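Local structure of PDZ domain protein (Parabacteroides distasonis, 4L8N) at residues A115-E120 / K362-N367; M369-P374 / V392-Q397; M388-F393 / A418-P423. The protein is of unknown function but combines N-terminal and C-terminal PDZ domains with a DUF4136 domain and can bind a magnesium ion. One frame throughout, in Å; residues are numbered along the deposited sequence.

Contact 1 of 3, residues A115-E120 / K362-N367; sequences AMYSLE and KRFITN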
loop_
_atom_site.group_PDB
_atom_site.type_symbol
_atom_site.label_atom_id
_atom_site.label_comp_id
_atom_site.label_asym_id
_atom_site.label_seq_id
_atom_site.Cartn_x
_atom_site.Cartn_y
_atom_site.Cartn_z
ATOM N N ALA A 115 -2.257 29.140 -24.480
ATOM C CA ALA A 115 -1.600 28.895 -23.184
ATOM C C ALA A 115 -0.061 28.863 -23.241
ATOM O O ALA A 115 0.602 29.155 -22.241
ATOM C CB ALA A 115 -2.103 27.593 -22.584
HETATM N N MSE A 116 0.514 28.546 -24.393
HETATM C CA MSE A 116 1.947 28.459 -24.440
HETATM C C MSE A 116 2.617 29.821 -24.505
HETATM O O MSE A 116 3.828 29.901 -24.316
HETATM C CB MSE A 116 2.403 27.487 -25.498
HETATM C CG MSE A 116 2.327 26.064 -24.951
HETATM SE SE MSE A 116 2.671 24.781 -26.297
HETATM C CE MSE A 116 1.341 23.355 -25.705
ATOM N N TYR A 117 1.832 30.901 -24.567
ATOM C CA TYR A 117 2.378 32.232 -24.377
ATOM C C TYR A 117 2.799 32.347 -22.905
ATOM O O TYR A 117 3.784 33.020 -22.576
ATOM C CB TYR A 117 1.313 33.306 -24.668
ATOM C CG TYR A 117 0.987 33.643 -26.108
ATOM C CD1 TYR A 117 1.985 33.688 -27.078
ATOM C CD2 TYR A 117 -0.280 34.094 -26.463
ATOM C CE1 TYR A 117 1.705 34.084 -28.388
ATOM C CE2 TYR A 117 -0.566 34.507 -27.761
ATOM C CZ TYR A 117 0.424 34.482 -28.728
ATOM O OH TYR A 117 0.122 34.850 -30.016
ATOM N N SER A 118 2.003 31.681 -22.007
ATOM C CA SER A 118 2.202 31.745 -20.571
ATOM C C SER A 118 1.873 30.445 -19.831
ATOM O O SER A 118 0.884 30.405 -19.090
ATOM C CB SER A 118 1.366 32.880 -20.001
ATOM O OG SER A 118 1.795 33.168 -18.685
ATOM N N LEU A 119 2.735 29.401 -19.968
ATOM C CA LEU A 119 2.553 28.114 -19.271
ATOM C C LEU A 119 2.662 28.288 -17.763
ATOM O O LEU A 119 2.069 27.525 -17.010
ATOM C CB LEU A 119 3.552 27.048 -19.730
ATOM C CG LEU A 119 3.245 26.310 -21.021
ATOM C CD1 LEU A 119 4.235 25.178 -21.228
ATOM C CD2 LEU A 119 1.842 25.726 -21.023
ATOM N N GLU A 120 3.421 29.303 -17.349
ATOM C CA GLU A 120 3.663 29.752 -15.987
ATOM C C GLU A 120 2.373 30.062 -15.273
ATOM O O GLU A 120 2.309 29.931 -14.053
ATOM C CB GLU A 120 4.520 31.032 -16.014
ATOM C CG GLU A 120 5.971 30.790 -16.366
ATOM C CD GLU A 120 6.367 30.919 -17.820
ATOM O OE1 GLU A 120 5.511 30.730 -18.715
ATOM O OE2 GLU A 120 7.563 31.189 -18.061
ATOM N N LYS A 362 1.760 28.389 -34.164
ATOM C CA LYS A 362 2.600 27.184 -34.242
ATOM C C LYS A 362 4.025 27.563 -34.665
ATOM O O LYS A 362 4.982 26.953 -34.195
ATOM C CB LYS A 362 2.007 26.147 -35.224
ATOM C CG LYS A 362 0.726 25.473 -34.745
ATOM C CD LYS A 362 0.301 24.360 -35.690
ATOM C CE LYS A 362 -1.197 24.154 -35.702
ATOM N NZ LYS A 362 -1.871 25.047 -36.687
ATOM N N ARG A 363 4.158 28.588 -35.520
ATOM C CA ARG A 363 5.441 29.112 -35.979
ATOM C C ARG A 363 6.196 29.776 -34.828
ATOM O O ARG A 363 7.408 29.581 -34.725
ATOM C CB ARG A 363 5.251 30.095 -37.130
ATOM C CG ARG A 363 5.121 29.412 -38.481
ATOM C CD ARG A 363 4.887 30.432 -39.565
ATOM N NE ARG A 363 3.489 30.428 -39.998
ATOM C CZ ARG A 363 2.777 31.524 -40.255
ATOM N NH1 ARG A 363 3.319 32.730 -40.104
ATOM N NH2 ARG A 363 1.510 31.424 -40.643
ATOM N N PHE A 364 5.471 30.526 -33.944
ATOM C CA PHE A 364 6.014 31.197 -32.748
ATOM C C PHE A 364 6.562 30.183 -31.729
ATOM O O PHE A 364 7.590 30.443 -31.113
ATOM C CB PHE A 364 4.945 32.100 -32.063
ATOM C CG PHE A 364 5.244 32.518 -30.633
ATOM C CD1 PHE A 364 6.146 33.544 -30.363
ATOM C CD2 PHE A 364 4.639 31.873 -29.558
ATOM C CE1 PHE A 364 6.455 33.899 -29.049
ATOM C CE2 PHE A 364 4.939 32.240 -28.241
ATOM C CZ PHE A 364 5.835 33.259 -28.000
ATOM N N ILE A 365 5.860 29.069 -31.511
ATOM C CA ILE A 365 6.296 28.085 -30.527
ATOM C C ILE A 365 7.577 27.428 -30.994
ATOM O O ILE A 365 8.480 27.233 -30.188
ATOM C CB ILE A 365 5.178 27.074 -30.217
ATOM C CG1 ILE A 365 4.021 27.801 -29.509
ATOM C CG2 ILE A 365 5.692 25.920 -29.359
ATOM C CD1 ILE A 365 2.776 27.297 -29.879
ATOM N N THR A 366 7.658 27.147 -32.301
ATOM C CA THR A 366 8.783 26.537 -33.001
ATOM C C THR A 366 10.034 27.421 -32.832
ATOM O O THR A 366 11.069 26.965 -32.332
ATOM C CB THR A 366 8.369 26.361 -34.502
ATOM O OG1 THR A 366 7.508 25.228 -34.630
ATOM C CG2 THR A 366 9.560 26.221 -35.461
ATOM N N ASN A 367 9.896 28.692 -33.241
ATOM C CA ASN A 367 10.933 29.703 -33.284
ATOM C C ASN A 367 11.364 30.240 -31.904
ATOM O O ASN A 367 12.383 30.942 -31.836
ATOM C CB ASN A 367 10.471 30.842 -34.181
ATOM C CG ASN A 367 10.351 30.462 -35.647
ATOM O OD1 ASN A 367 10.981 29.515 -36.136
ATOM N ND2 ASN A 367 9.535 31.193 -36.389
#
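Tyr117 turns one edge of its ring toward a face of the Phe364 ring. The pair is an offset edge-to-face arrangement, with centroids 5.3 Å apart and planes at 64°. The CD1-CE1 side of the tyrosine does the touching: Tyr117 CD1 lies 3.5 Å from Phe364 CE2, and Tyr117 CE1 is 3.7 Å from that same carbon. The slightly positive hydrogens at the rim of one ring thus meet the electron-rich face of the other, a favourable match for two buried aromatics. Phe364 reaches the meeting point because its CG stands anti to the backbone N (chi1 163°), which carries the ring out from the helix toward 115-120. The second point of contact is aliphatic, where Met116, present as selenomethionine, brings its CB to 4.3 Å from Ile365 CG1. Beyond CB its chain leads away from the helix, and it also packs against Phe384. Residues 115-117 form a short 3-10 segment just after helix 107-113, and they meet the last turns of helix 354-367, a helix whose place in the chain is consistent with the C-terminal PDZ domain. The adjacent Phe364 and Ile365 project toward the 3-10 segment together, one offering a flat face and the other a branched aliphatic surface. An alanine in place of Phe364 takes away the face that the Tyr117 edge meets, and would probably open a gap beside Ile365 and leave the tyrosine ring freer to turn. No hydrogen bond joins the two segments directly, but the backbone N of Met116 is tied to the hydroxyl of Tyr361, one helical turn before Ile365. Within the helix, Thr366 OG1 donates to Lys362 O at 3.1 Å, while Thr366 N approaches that oxygen from the opposite face of the carbonyl plane.

Contact 2 of 3, residues M369-P374 / V392-Q397; sequences MQYRDP and VFKYPQ. With EOH (ethanol), chain B.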
loop_
_atom_site.group_PDB
_atom_site.type_symbol
_atom_site.label_atom_id
_atom_site.label_comp_id
_atom_site.label_asym_id
_atom_site.label_seq_id
_atom_site.Cartn_x
_atom_site.Cartn_y
_atom_site.Cartn_z
HETATM N N MSE A 369 11.413 27.920 -29.072
HETATM C CA MSE A 369 11.771 26.714 -28.284
HETATM C C MSE A 369 13.136 26.877 -27.588
HETATM O O MSE A 369 13.376 26.302 -26.520
HETATM C CB MSE A 369 11.812 25.453 -29.169
HETATM C CG MSE A 369 10.450 24.916 -29.575
HETATM SE SE MSE A 369 9.227 24.613 -28.113
HETATM C CE MSE A 369 10.000 23.016 -27.397
ATOM N N GLN A 370 14.013 27.671 -28.218
ATOM C CA GLN A 370 15.354 28.053 -27.781
ATOM C C GLN A 370 15.349 28.904 -26.495
ATOM O O GLN A 370 16.364 28.937 -25.785
ATOM C CB GLN A 370 16.067 28.825 -28.899
ATOM C CG GLN A 370 15.174 29.801 -29.669
ATOM C CD GLN A 370 15.954 30.710 -30.591
ATOM O OE1 GLN A 370 17.165 30.956 -30.416
ATOM N NE2 GLN A 370 15.262 31.265 -31.579
ATOM N N TYR A 371 14.224 29.591 -26.208
ATOM C CA TYR A 371 14.079 30.467 -25.048
ATOM C C TYR A 371 13.348 29.810 -23.868
ATOM O O TYR A 371 13.105 30.473 -22.865
ATOM C CB TYR A 371 13.351 31.755 -25.429
ATOM C CG TYR A 371 13.896 32.506 -26.623
ATOM C CD1 TYR A 371 15.266 32.706 -26.783
ATOM C CD2 TYR A 371 13.037 33.126 -27.528
ATOM C CE1 TYR A 371 15.770 33.433 -27.866
ATOM C CE2 TYR A 371 13.528 33.864 -28.607
ATOM C CZ TYR A 371 14.895 34.014 -28.771
ATOM O OH TYR A 371 15.369 34.741 -29.838
ATOM N N ARG A 372 13.031 28.520 -23.979
ATOM C CA ARG A 372 12.381 27.725 -22.943
ATOM C C ARG A 372 13.429 27.176 -21.969
ATOM O O ARG A 372 14.582 27.013 -22.369
ATOM C CB ARG A 372 11.611 26.566 -23.590
ATOM C CG ARG A 372 10.541 26.996 -24.569
ATOM C CD ARG A 372 9.181 26.790 -23.969
ATOM N NE ARG A 372 8.123 27.289 -24.840
ATOM C CZ ARG A 372 6.968 27.774 -24.397
ATOM N NH1 ARG A 372 6.722 27.832 -23.096
ATOM N NH2 ARG A 372 6.060 28.224 -25.251
ATOM N N ASP A 373 13.032 26.856 -20.714
ATOM C CA ASP A 373 13.946 26.330 -19.702
ATOM C C ASP A 373 13.707 24.817 -19.524
ATOM O O ASP A 373 12.694 24.404 -18.929
ATOM C CB ASP A 373 13.798 27.103 -18.376
ATOM C CG ASP A 373 14.747 26.728 -17.243
ATOM O OD1 ASP A 373 15.625 25.849 -17.453
ATOM O OD2 ASP A 373 14.608 27.302 -16.144
ATOM N N PRO A 374 14.651 23.984 -20.024
ATOM C CA PRO A 374 14.466 22.520 -19.950
ATOM C C PRO A 374 14.503 21.945 -18.544
ATOM O O PRO A 374 14.000 20.847 -18.356
ATOM C CB PRO A 374 15.593 21.957 -20.815
ATOM C CG PRO A 374 16.609 23.029 -20.896
ATOM C CD PRO A 374 15.881 24.334 -20.771
ATOM N N VAL A 392 14.148 32.570 -17.561
ATOM C CA VAL A 392 14.137 33.870 -16.890
ATOM C C VAL A 392 15.188 34.864 -17.463
ATOM O O VAL A 392 14.968 36.066 -17.363
ATOM C CB VAL A 392 14.271 33.718 -15.357
ATOM C CG1 VAL A 392 13.968 35.041 -14.655
ATOM C CG2 VAL A 392 13.313 32.639 -14.837
ATOM N N PHE A 393 16.259 34.406 -18.118
ATOM C CA PHE A 393 17.263 35.340 -18.667
ATOM C C PHE A 393 16.972 35.706 -20.152
ATOM O O PHE A 393 17.731 36.462 -20.766
ATOM C CB PHE A 393 18.699 34.773 -18.496
ATOM C CG PHE A 393 18.969 34.336 -17.075
ATOM C CD1 PHE A 393 19.182 35.275 -16.069
ATOM C CD2 PHE A 393 18.895 32.990 -16.717
ATOM C CE1 PHE A 393 19.339 34.873 -14.732
ATOM C CE2 PHE A 393 19.053 32.590 -15.382
ATOM C CZ PHE A 393 19.278 33.533 -14.400
ATOM N N LYS A 394 15.848 35.217 -20.704
ATOM C CA LYS A 394 15.524 35.438 -22.107
ATOM C C LYS A 394 14.175 36.151 -22.340
ATOM O O LYS A 394 13.739 36.207 -23.493
ATOM C CB LYS A 394 15.549 34.089 -22.839
ATOM C CG LYS A 394 16.955 33.622 -23.162
ATOM C CD LYS A 394 17.018 32.114 -23.254
ATOM C CE LYS A 394 18.411 31.598 -23.522
ATOM N NZ LYS A 394 18.393 30.164 -23.908
ATOM N N TYR A 395 13.569 36.769 -21.289
ATOM C CA TYR A 395 12.271 37.476 -21.380
ATOM C C TYR A 395 12.255 38.584 -22.433
ATOM O O TYR A 395 11.279 38.640 -23.190
ATOM C CB TYR A 395 11.810 38.069 -20.041
ATOM C CG TYR A 395 11.221 37.093 -19.050
ATOM C CD1 TYR A 395 11.389 35.716 -19.210
ATOM C CD2 TYR A 395 10.542 37.543 -17.919
ATOM C CE1 TYR A 395 10.852 34.809 -18.288
ATOM C CE2 TYR A 395 10.048 36.649 -16.964
ATOM C CZ TYR A 395 10.211 35.282 -17.153
ATOM O OH TYR A 395 9.720 34.402 -16.226
ATOM N N PRO A 396 13.303 39.451 -22.538
ATOM C CA PRO A 396 13.277 40.502 -23.569
ATOM C C PRO A 396 13.168 39.936 -24.988
ATOM O O PRO A 396 12.420 40.490 -25.801
ATOM C CB PRO A 396 14.612 41.220 -23.355
ATOM C CG PRO A 396 14.942 40.977 -21.920
ATOM C CD PRO A 396 14.523 39.570 -21.706
ATOM N N GLN A 397 13.861 38.809 -25.265
ATOM C CA GLN A 397 13.871 38.134 -26.567
ATOM C C GLN A 397 12.525 37.439 -26.861
ATOM O O GLN A 397 12.090 37.434 -28.010
ATOM C CB GLN A 397 15.029 37.133 -26.642
ATOM C CG GLN A 397 16.410 37.793 -26.490
ATOM C CD GLN A 397 17.003 37.613 -25.101
ATOM O OE1 GLN A 397 16.714 38.358 -24.153
ATOM N NE2 GLN A 397 17.876 36.626 -24.957
HETATM C C1 EOH B . 15.009 22.634 -26.349
HETATM C C2 EOH B . 15.900 23.173 -27.480
HETATM O O EOH B . 14.897 23.693 -25.420
HETATM O O HOH W 1 17.006 28.177 -22.842
#
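Lys394 NZ is held by two partners, the backbone oxygen of Gln370 and a water. The bond from Lys394 NZ to Gln370 O is 3.0 Å long, lies in the carbonyl plane and makes a C=O...N angle of 156°. The water sits 2.6 Å from Lys394 NZ, from which it accepts, and is also hydrogen-bonded to Arg372 O, so that the ammonium group reaches a second carbonyl of the same segment, that of Arg372, indirectly. A lysine suits this position because its chain runs extended beyond CG and spans the distance from the N-cap of helix 395-402 to the 3-10 turn at 369-371. On the way its methylenes pass Tyr371 at about a right angle, with Lys394 CD 3.8 Å from Tyr371 CA. The tyrosine ring is sandwiched between two glutamine chains. Over one face lies Gln397 CB, 4.0 Å from the ring centroid and 22° off the normal, a CH-pi contact displaced toward the CZ side. Over the opposite face, Gln370 folds back within its own segment and sets its CG above the ring centre; a chi1 of 39° brings it there, while its amide nitrogen turns to Asn367 O. Both glutamines therefore serve the ring with aliphatic carbon, and Gln370 still has its amide nitrogen hydrogen-bonded. At the start of the turn, Met369 O accepts a bond from an ethanol molecule, probably left from the crystallisation liquor. The polar link thus sets a lysine ammonium against carbonyl oxygens, one met directly and one through water; the charge is probably steadied by their dipoles, while the apolar carbons of the same lysine pass across the tyrosine.

Contact 3 of 3, residues M388-F393 / A418-P423; sequences MFWDVF and APYINP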
loop_
_atom_site.group_PDB
_atom_site.type_symbol
_atom_site.label_atom_id
_atom_site.label_comp_id
_atom_site.label_asym_id
_atom_site.label_seq_id
_atom_site.Cartn_x
_atom_site.Cartn_y
_atom_site.Cartn_z
HETATM N N MSE A 388 7.389 23.503 -20.878
HETATM C CA MSE A 388 8.503 24.217 -20.263
HETATM C C MSE A 388 8.133 25.668 -20.052
HETATM O O MSE A 388 7.462 26.271 -20.907
HETATM C CB MSE A 388 9.764 24.139 -21.138
HETATM C CG MSE A 388 10.357 22.731 -21.232
HETATM SE SE MSE A 388 11.872 22.614 -22.414
HETATM C CE MSE A 388 11.034 22.863 -24.037
ATOM N N PHE A 389 8.594 26.251 -18.940
ATOM C CA PHE A 389 8.399 27.674 -18.750
ATOM C C PHE A 389 9.476 28.392 -19.542
ATOM O O PHE A 389 10.439 27.761 -20.019
ATOM C CB PHE A 389 8.436 28.072 -17.264
ATOM C CG PHE A 389 7.470 27.289 -16.415
ATOM C CD1 PHE A 389 6.143 27.140 -16.801
ATOM C CD2 PHE A 389 7.882 26.707 -15.229
ATOM C CE1 PHE A 389 5.252 26.406 -16.023
ATOM C CE2 PHE A 389 6.985 25.983 -14.444
ATOM C CZ PHE A 389 5.675 25.839 -14.847
ATOM N N TRP A 390 9.325 29.704 -19.675
ATOM C CA TRP A 390 10.318 30.517 -20.340
ATOM C C TRP A 390 11.563 30.620 -19.468
ATOM O O TRP A 390 11.480 30.538 -18.237
ATOM C CB TRP A 390 9.746 31.915 -20.608
ATOM C CG TRP A 390 8.556 31.955 -21.522
ATOM C CD1 TRP A 390 7.307 32.399 -21.218
ATOM C CD2 TRP A 390 8.530 31.587 -22.909
ATOM N NE1 TRP A 390 6.500 32.346 -22.332
ATOM C CE2 TRP A 390 7.219 31.833 -23.381
ATOM C CE3 TRP A 390 9.493 31.090 -23.806
ATOM C CZ2 TRP A 390 6.852 31.624 -24.719
ATOM C CZ3 TRP A 390 9.123 30.870 -25.124
ATOM C CH2 TRP A 390 7.814 31.127 -25.567
ATOM N N ASP A 391 12.709 30.780 -20.091
ATOM C CA ASP A 391 13.950 30.948 -19.367
ATOM C C ASP A 391 13.948 32.387 -18.875
ATOM O O ASP A 391 13.728 33.312 -19.670
ATOM C CB ASP A 391 15.128 30.616 -20.301
ATOM C CG ASP A 391 16.525 30.731 -19.721
ATOM O OD1 ASP A 391 16.892 31.840 -19.277
ATOM O OD2 ASP A 391 17.293 29.749 -19.831
ATOM N N VAL A 392 14.148 32.570 -17.561
ATOM C CA VAL A 392 14.137 33.870 -16.890
ATOM C C VAL A 392 15.188 34.864 -17.463
ATOM O O VAL A 392 14.968 36.066 -17.363
ATOM C CB VAL A 392 14.271 33.718 -15.357
ATOM C CG1 VAL A 392 13.968 35.041 -14.655
ATOM C CG2 VAL A 392 13.313 32.639 -14.837
ATOM N N PHE A 393 16.259 34.406 -18.118
ATOM C CA PHE A 393 17.263 35.340 -18.667
ATOM C C PHE A 393 16.972 35.706 -20.152
ATOM O O PHE A 393 17.731 36.462 -20.766
ATOM C CB PHE A 393 18.699 34.773 -18.496
ATOM C CG PHE A 393 18.969 34.336 -17.075
ATOM C CD1 PHE A 393 19.182 35.275 -16.069
ATOM C CD2 PHE A 393 18.895 32.990 -16.717
ATOM C CE1 PHE A 393 19.339 34.873 -14.732
ATOM C CE2 PHE A 393 19.053 32.590 -15.382
ATOM C CZ PHE A 393 19.278 33.533 -14.400
ATOM N N ALA A 418 2.091 39.886 -18.337
ATOM C CA ALA A 418 3.358 39.156 -18.226
ATOM C C ALA A 418 4.489 39.905 -18.942
ATOM O O ALA A 418 4.286 40.338 -20.077
ATOM C CB ALA A 418 3.194 37.754 -18.796
ATOM N N PRO A 419 5.697 40.048 -18.326
ATOM C CA PRO A 419 6.776 40.820 -18.976
ATOM C C PRO A 419 7.458 40.076 -20.146
ATOM O O PRO A 419 8.157 40.713 -20.949
ATOM C CB PRO A 419 7.739 41.078 -17.821
ATOM C CG PRO A 419 7.585 39.897 -16.954
ATOM C CD PRO A 419 6.111 39.621 -16.974
ATOM N N TYR A 420 7.261 38.728 -20.239
ATOM C CA TYR A 420 7.742 37.923 -21.365
ATOM C C TYR A 420 6.796 38.086 -22.616
ATOM O O TYR A 420 7.045 37.485 -23.650
ATOM C CB TYR A 420 7.930 36.448 -20.980
ATOM C CG TYR A 420 6.842 35.852 -20.115
ATOM C CD1 TYR A 420 5.674 35.349 -20.679
ATOM C CD2 TYR A 420 7.013 35.720 -18.744
ATOM C CE1 TYR A 420 4.697 34.744 -19.898
ATOM C CE2 TYR A 420 6.036 35.133 -17.948
ATOM C CZ TYR A 420 4.877 34.640 -18.528
ATOM O OH TYR A 420 3.891 34.075 -17.740
ATOM N N ILE A 421 5.726 38.899 -22.511
ATOM C CA ILE A 421 4.809 39.207 -23.614
ATOM C C ILE A 421 4.783 40.739 -23.796
ATOM O O ILE A 421 5.020 41.217 -24.898
ATOM C CB ILE A 421 3.357 38.609 -23.454
ATOM C CG1 ILE A 421 3.346 37.084 -23.247
ATOM C CG2 ILE A 421 2.445 39.022 -24.603
ATOM C CD1 ILE A 421 3.860 36.194 -24.403
ATOM N N ASN A 422 4.490 41.486 -22.710
ATOM C CA ASN A 422 4.398 42.939 -22.707
ATOM C C ASN A 422 5.427 43.550 -21.740
ATOM O O ASN A 422 5.139 43.713 -20.539
ATOM C CB ASN A 422 2.984 43.401 -22.367
ATOM C CG ASN A 422 2.797 44.899 -22.391
ATOM O OD1 ASN A 422 3.447 45.622 -23.154
ATOM N ND2 ASN A 422 1.906 45.404 -21.543
ATOM N N PRO A 423 6.623 43.924 -22.266
ATOM C CA PRO A 423 7.661 44.508 -21.389
ATOM C C PRO A 423 7.249 45.879 -20.831
ATOM O O PRO A 423 7.415 46.082 -19.628
ATOM C CB PRO A 423 8.898 44.573 -22.279
ATOM C CG PRO A 423 8.380 44.555 -23.661
ATOM C CD PRO A 423 7.087 43.817 -23.665
#
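Trp390 and Tyr420 are brought together by different first torsions. In Tyr420, CG lies between the backbone N and the carbonyl carbon (chi1 42°), a crowded position that holds the ring close to its own main chain; in Trp390, CG is anti to the carbonyl carbon (chi1 -63°), which sends the indole across to it. The indole arrives with its five-membered ring: Trp390 CD1 stands over one face of the tyrosine, 3.4 Å from Tyr420 CD1, and Trp390 NE1 is 3.5 Å from that same atom. The planes lie at 48°, an oblique meeting with centroids 4.7 Å apart. Ala418 CB covers the opposite face of the phenol and is small enough to fit. Ala418 O accepts from both Ile421 N and Asn422 N. On the other segment an Asx turn, Phe393 N to Asp391 OD1 at 2.9 Å, lies just before helix 395-402. Trp390 and Tyr420 share no hydrogen bond; their polar atoms turn to 115-120. The bond from Trp390 NE1 to Tyr117 O probably fixes how the indole is turned, whereas Tyr420 OH, bonded to Ser118 OG, anchors the far end of the phenol, whose turning Ala418 and Trp390 limit.

How the contacts relate
All three contacts lie on the same side of the chain's centre, away from the magnesium-binding residues Glu239 and Asp270. Contacts 2 and 3 have centres about 7 Å apart and share Val392 and Phe393; contact 1 is about 11 Å from each. Contact 1 closes at helix 354-367, before the loop of contact 2 opens, and helix 395-402 follows between the two segments of contact 3. Arg372 joins them: NH2 meets Met116 O of contact 1, NH1 meets Met388 O of contact 3, and its guanidinium makes a cation-pi pair with Trp390. The loops between helix 354-367 and strand 429-435 are thereby anchored onto the 115-120 segment, which is distant in sequence.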